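PDB 3QSJ: NUDIX hydrolase from Alicyclobacillus acidocaldarius subsp. acidocaldarius, which probably hydrolyses phosphorus-containing acid anhydrides, with the help of divalent metal ions, as a member of the NUDIX family. Local coordinates for residues A[5-17]-A[41-53]. Residues are numbered along the deposited sequence; the frame is centred on the assembly and turned at random. Where two conformers were deposited one is given.
Sequences TDIRKAATLVVIR and FVAFPGGAADPSD. With CA (calcium ion), chain B.
Val14 and Thr12 both meet the ring of Phe44, but from different directions. Val14 CG2 lies over one face, 4.2 Å from the Phe44 ring centroid and 24° off its normal, a CH-pi contact displaced toward the rim. Thr12 CG2 comes instead at the ring edge and abuts Phe44 CB at 3.4 Å; the two side chains cross nearly perpendicularly. With chi1 at -62°, Thr12 turns this methyl toward Phe44, while its OG1 is hydrogen-bonded to a water that donates to Phe44 O. Val203 and Leu204 of helix 198-209 pack on the same Phe44.

At the far end, the bent chain of Arg8 (chi2 107°) lays its guanidinium flat against Ala48, whose CB stands 3.5 Å from Arg8 CZ, over the centre of the group. Nearby, a water accepts weakly from Arg8 NE and donates to Lys9 O and Ala49 O.

Between these ends backbone hydrogen bonds join the antiparallel strands: Ala11 and Gly47 form a hydrogen-bonded pair, each donating to the other, Leu13 N donates to Pro45 O at 3.0 Å, and Ala49 N to Lys9 O. Thr12 and Gly46 form a non-hydrogen-bonded pair, CA to CA 4.0 Å; Ala11 O and Thr12 OG1 crowd that side of Gly46. Gly46 O binds calcium at 2.3 Å, alongside Glu82 and Glu86. The bonds at Pro45 O and Gly47 N, flanking Gly46 in sequence, would hold its carbonyl turned toward the metal, consistent with the metal-dependent chemistry of NUDIX enzymes.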
# COMPACT_ATOMS: atom_id res chain seq x y z
N THR A 5 20.75 -10.12 11.34
CA THR A 5 19.48 -9.44 11.19
C THR A 5 18.48 -10.15 10.21
O THR A 5 18.82 -10.38 9.06
CB THR A 5 19.76 -7.96 10.83
OG1 THR A 5 20.69 -7.40 11.77
CG2 THR A 5 18.54 -7.12 10.83
N ASP A 6 17.24 -10.39 10.65
CA ASP A 6 16.16 -10.91 9.79
C ASP A 6 15.93 -9.90 8.66
O ASP A 6 15.94 -8.70 8.92
CB ASP A 6 14.83 -10.93 10.60
CG ASP A 6 14.78 -11.95 11.72
OD1 ASP A 6 15.21 -13.10 11.49
OD2 ASP A 6 14.23 -11.63 12.80
N ILE A 7 15.70 -10.36 7.42
CA ILE A 7 15.34 -9.45 6.32
C ILE A 7 13.86 -9.76 6.09
O ILE A 7 13.51 -10.82 5.52
CB ILE A 7 16.21 -9.70 5.07
CG1 ILE A 7 17.67 -9.40 5.38
CG2 ILE A 7 15.71 -8.84 3.87
CD1 ILE A 7 18.63 -10.10 4.28
N ARG A 8 13.01 -8.91 6.64
CA ARG A 8 11.58 -9.22 6.69
C ARG A 8 10.85 -8.92 5.38
O ARG A 8 10.88 -7.78 4.93
CB ARG A 8 10.95 -8.49 7.88
CG ARG A 8 9.50 -8.91 8.16
CD ARG A 8 9.39 -9.76 9.42
NE ARG A 8 8.08 -10.39 9.56
CZ ARG A 8 7.15 -10.01 10.44
NH1 ARG A 8 5.99 -10.65 10.51
NH2 ARG A 8 7.38 -8.98 11.25
N LYS A 9 10.22 -9.93 4.75
CA LYS A 9 9.41 -9.68 3.55
C LYS A 9 8.21 -8.76 3.91
O LYS A 9 7.50 -8.99 4.92
CB LYS A 9 8.88 -10.98 2.96
CG LYS A 9 10.00 -11.78 2.24
CD LYS A 9 10.27 -11.22 0.86
CE LYS A 9 11.30 -12.10 0.13
NZ LYS A 9 10.95 -13.55 0.23
N ALA A 10 7.99 -7.73 3.09
CA ALA A 10 6.91 -6.75 3.29
C ALA A 10 6.44 -6.24 1.96
O ALA A 10 7.06 -6.51 0.91
CB ALA A 10 7.47 -5.56 4.10
N ALA A 11 5.33 -5.47 2.00
CA ALA A 11 4.81 -4.84 0.78
C ALA A 11 4.10 -3.61 1.13
O ALA A 11 3.57 -3.45 2.26
CB ALA A 11 3.86 -5.78 0.03
N THR A 12 4.09 -2.71 0.17
CA THR A 12 3.52 -1.38 0.32
C THR A 12 2.65 -1.06 -0.88
O THR A 12 3.04 -1.35 -2.01
CB THR A 12 4.67 -0.37 0.46
OG1 THR A 12 5.41 -0.70 1.64
CG2 THR A 12 4.14 1.03 0.69
N LEU A 13 1.55 -0.33 -0.63
CA LEU A 13 0.62 0.05 -1.70
C LEU A 13 0.62 1.54 -1.86
O LEU A 13 0.37 2.30 -0.92
CB LEU A 13 -0.82 -0.43 -1.41
CG LEU A 13 -1.76 -0.37 -2.62
CD1 LEU A 13 -1.20 -1.21 -3.78
CD2 LEU A 13 -3.19 -0.84 -2.19
N VAL A 14 0.83 1.98 -3.12
CA VAL A 14 0.89 3.39 -3.47
C VAL A 14 -0.42 3.61 -4.20
O VAL A 14 -0.57 3.18 -5.37
CB VAL A 14 2.12 3.68 -4.36
CG1 VAL A 14 2.22 5.18 -4.70
CG2 VAL A 14 3.42 3.18 -3.69
N VAL A 15 -1.37 4.25 -3.52
CA VAL A 15 -2.72 4.47 -4.08
C VAL A 15 -2.77 5.90 -4.58
O VAL A 15 -2.61 6.85 -3.80
CB VAL A 15 -3.81 4.20 -3.00
CG1 VAL A 15 -5.21 4.28 -3.62
CG2 VAL A 15 -3.60 2.84 -2.32
N ILE A 16 -3.02 6.06 -5.86
CA ILE A 16 -3.03 7.40 -6.48
C ILE A 16 -4.29 7.81 -7.19
O ILE A 16 -5.15 6.99 -7.47
CB ILE A 16 -1.87 7.47 -7.53
CG1 ILE A 16 -2.14 6.54 -8.77
CG2 ILE A 16 -0.51 7.26 -6.88
CD1 ILE A 16 -1.07 6.73 -9.95
N ARG A 17 -4.42 9.12 -7.45
CA ARG A 17 -5.55 9.59 -8.24
C ARG A 17 -5.07 10.86 -9.00
O ARG A 17 -4.08 11.47 -8.63
CB ARG A 17 -6.75 9.88 -7.34
CG ARG A 17 -6.51 11.12 -6.46
CD ARG A 17 -7.60 11.24 -5.41
NE ARG A 17 -7.49 12.50 -4.65
CZ ARG A 17 -8.32 12.80 -3.66
NH1 ARG A 17 -9.31 11.96 -3.33
NH2 ARG A 17 -8.19 13.96 -2.99
N PHE A 41 7.44 9.11 11.11
CA PHE A 41 7.77 8.91 9.67
C PHE A 41 6.50 8.91 8.80
O PHE A 41 5.45 8.37 9.22
CB PHE A 41 8.51 7.59 9.44
CG PHE A 41 10.02 7.66 9.59
CD1 PHE A 41 10.85 7.31 8.53
CD2 PHE A 41 10.60 8.13 10.77
CE1 PHE A 41 12.25 7.36 8.68
CE2 PHE A 41 12.00 8.19 10.91
CZ PHE A 41 12.81 7.83 9.85
N VAL A 42 6.59 9.51 7.61
CA VAL A 42 5.49 9.45 6.66
C VAL A 42 5.81 8.26 5.75
O VAL A 42 6.99 7.93 5.54
CB VAL A 42 5.26 10.77 5.87
CG1 VAL A 42 4.78 11.89 6.81
CG2 VAL A 42 6.52 11.20 5.09
N ALA A 43 4.76 7.58 5.27
CA ALA A 43 4.91 6.44 4.39
C ALA A 43 3.59 6.14 3.68
O ALA A 43 2.58 6.82 3.82
CB ALA A 43 5.34 5.21 5.22
N PHE A 44 3.63 5.07 2.92
CA PHE A 44 2.41 4.60 2.30
C PHE A 44 1.94 3.41 3.14
O PHE A 44 2.74 2.80 3.86
CB PHE A 44 2.68 4.13 0.86
CG PHE A 44 3.39 5.17 0.01
CD1 PHE A 44 2.77 6.39 -0.30
CD2 PHE A 44 4.68 4.95 -0.46
CE1 PHE A 44 3.45 7.37 -1.02
CE2 PHE A 44 5.36 5.93 -1.18
CZ PHE A 44 4.76 7.14 -1.45
N PRO A 45 0.67 3.01 3.04
CA PRO A 45 0.20 1.84 3.79
C PRO A 45 0.97 0.60 3.40
O PRO A 45 1.35 0.44 2.22
CB PRO A 45 -1.29 1.72 3.37
CG PRO A 45 -1.68 3.13 2.99
CD PRO A 45 -0.42 3.63 2.25
N GLY A 46 1.26 -0.26 4.36
CA GLY A 46 2.04 -1.47 4.05
C GLY A 46 2.44 -2.23 5.29
O GLY A 46 2.07 -1.86 6.41
N GLY A 47 3.19 -3.29 5.11
CA GLY A 47 3.64 -4.03 6.28
C GLY A 47 4.12 -5.40 5.90
O GLY A 47 4.22 -5.75 4.72
N ALA A 48 4.40 -6.17 6.92
CA ALA A 48 5.02 -7.49 6.79
C ALA A 48 4.05 -8.45 6.21
O ALA A 48 2.84 -8.44 6.53
CB ALA A 48 5.51 -7.97 8.19
N ALA A 49 4.59 -9.37 5.38
CA ALA A 49 3.81 -10.47 4.82
C ALA A 49 3.25 -11.36 5.94
O ALA A 49 3.91 -11.56 6.97
CB ALA A 49 4.68 -11.32 3.87
N ASP A 50 2.04 -11.89 5.73
CA ASP A 50 1.37 -12.84 6.67
C ASP A 50 1.09 -14.14 5.88
O ASP A 50 0.86 -14.06 4.67
CB ASP A 50 0.04 -12.22 7.14
CG ASP A 50 -0.83 -13.08 8.07
OD1 ASP A 50 -0.56 -13.10 9.30
OD2 ASP A 50 -1.73 -13.82 7.56
N PRO A 51 1.02 -15.32 6.54
CA PRO A 51 0.77 -16.58 5.79
C PRO A 51 -0.52 -16.57 4.99
O PRO A 51 -0.53 -17.15 3.91
CB PRO A 51 0.68 -17.64 6.89
CG PRO A 51 1.54 -17.08 8.02
CD PRO A 51 1.34 -15.59 7.97
N SER A 52 -1.61 -15.92 5.50
CA SER A 52 -2.88 -15.94 4.73
C SER A 52 -2.77 -15.16 3.42
O SER A 52 -3.67 -15.27 2.60
CB SER A 52 -4.07 -15.42 5.56
OG SER A 52 -3.89 -14.06 5.95
N ASP A 53 -1.69 -14.32 3.24
CA ASP A 53 -1.57 -13.53 2.01
C ASP A 53 -1.40 -14.43 0.77
O ASP A 53 -2.12 -14.24 -0.21
CB ASP A 53 -0.44 -12.49 2.09
CG ASP A 53 -0.72 -11.46 3.18
OD1 ASP A 53 -1.91 -11.33 3.59
OD2 ASP A 53 0.24 -10.82 3.66
CA CA B . 0.77 -1.69 8.33
O HOH W 1 7.10 -11.04 6.76
O HOH W 2 4.79 1.09 4.08
O HOH W 3 2.02 -3.04 9.75
O HOH W 4 -1.39 -2.37 9.33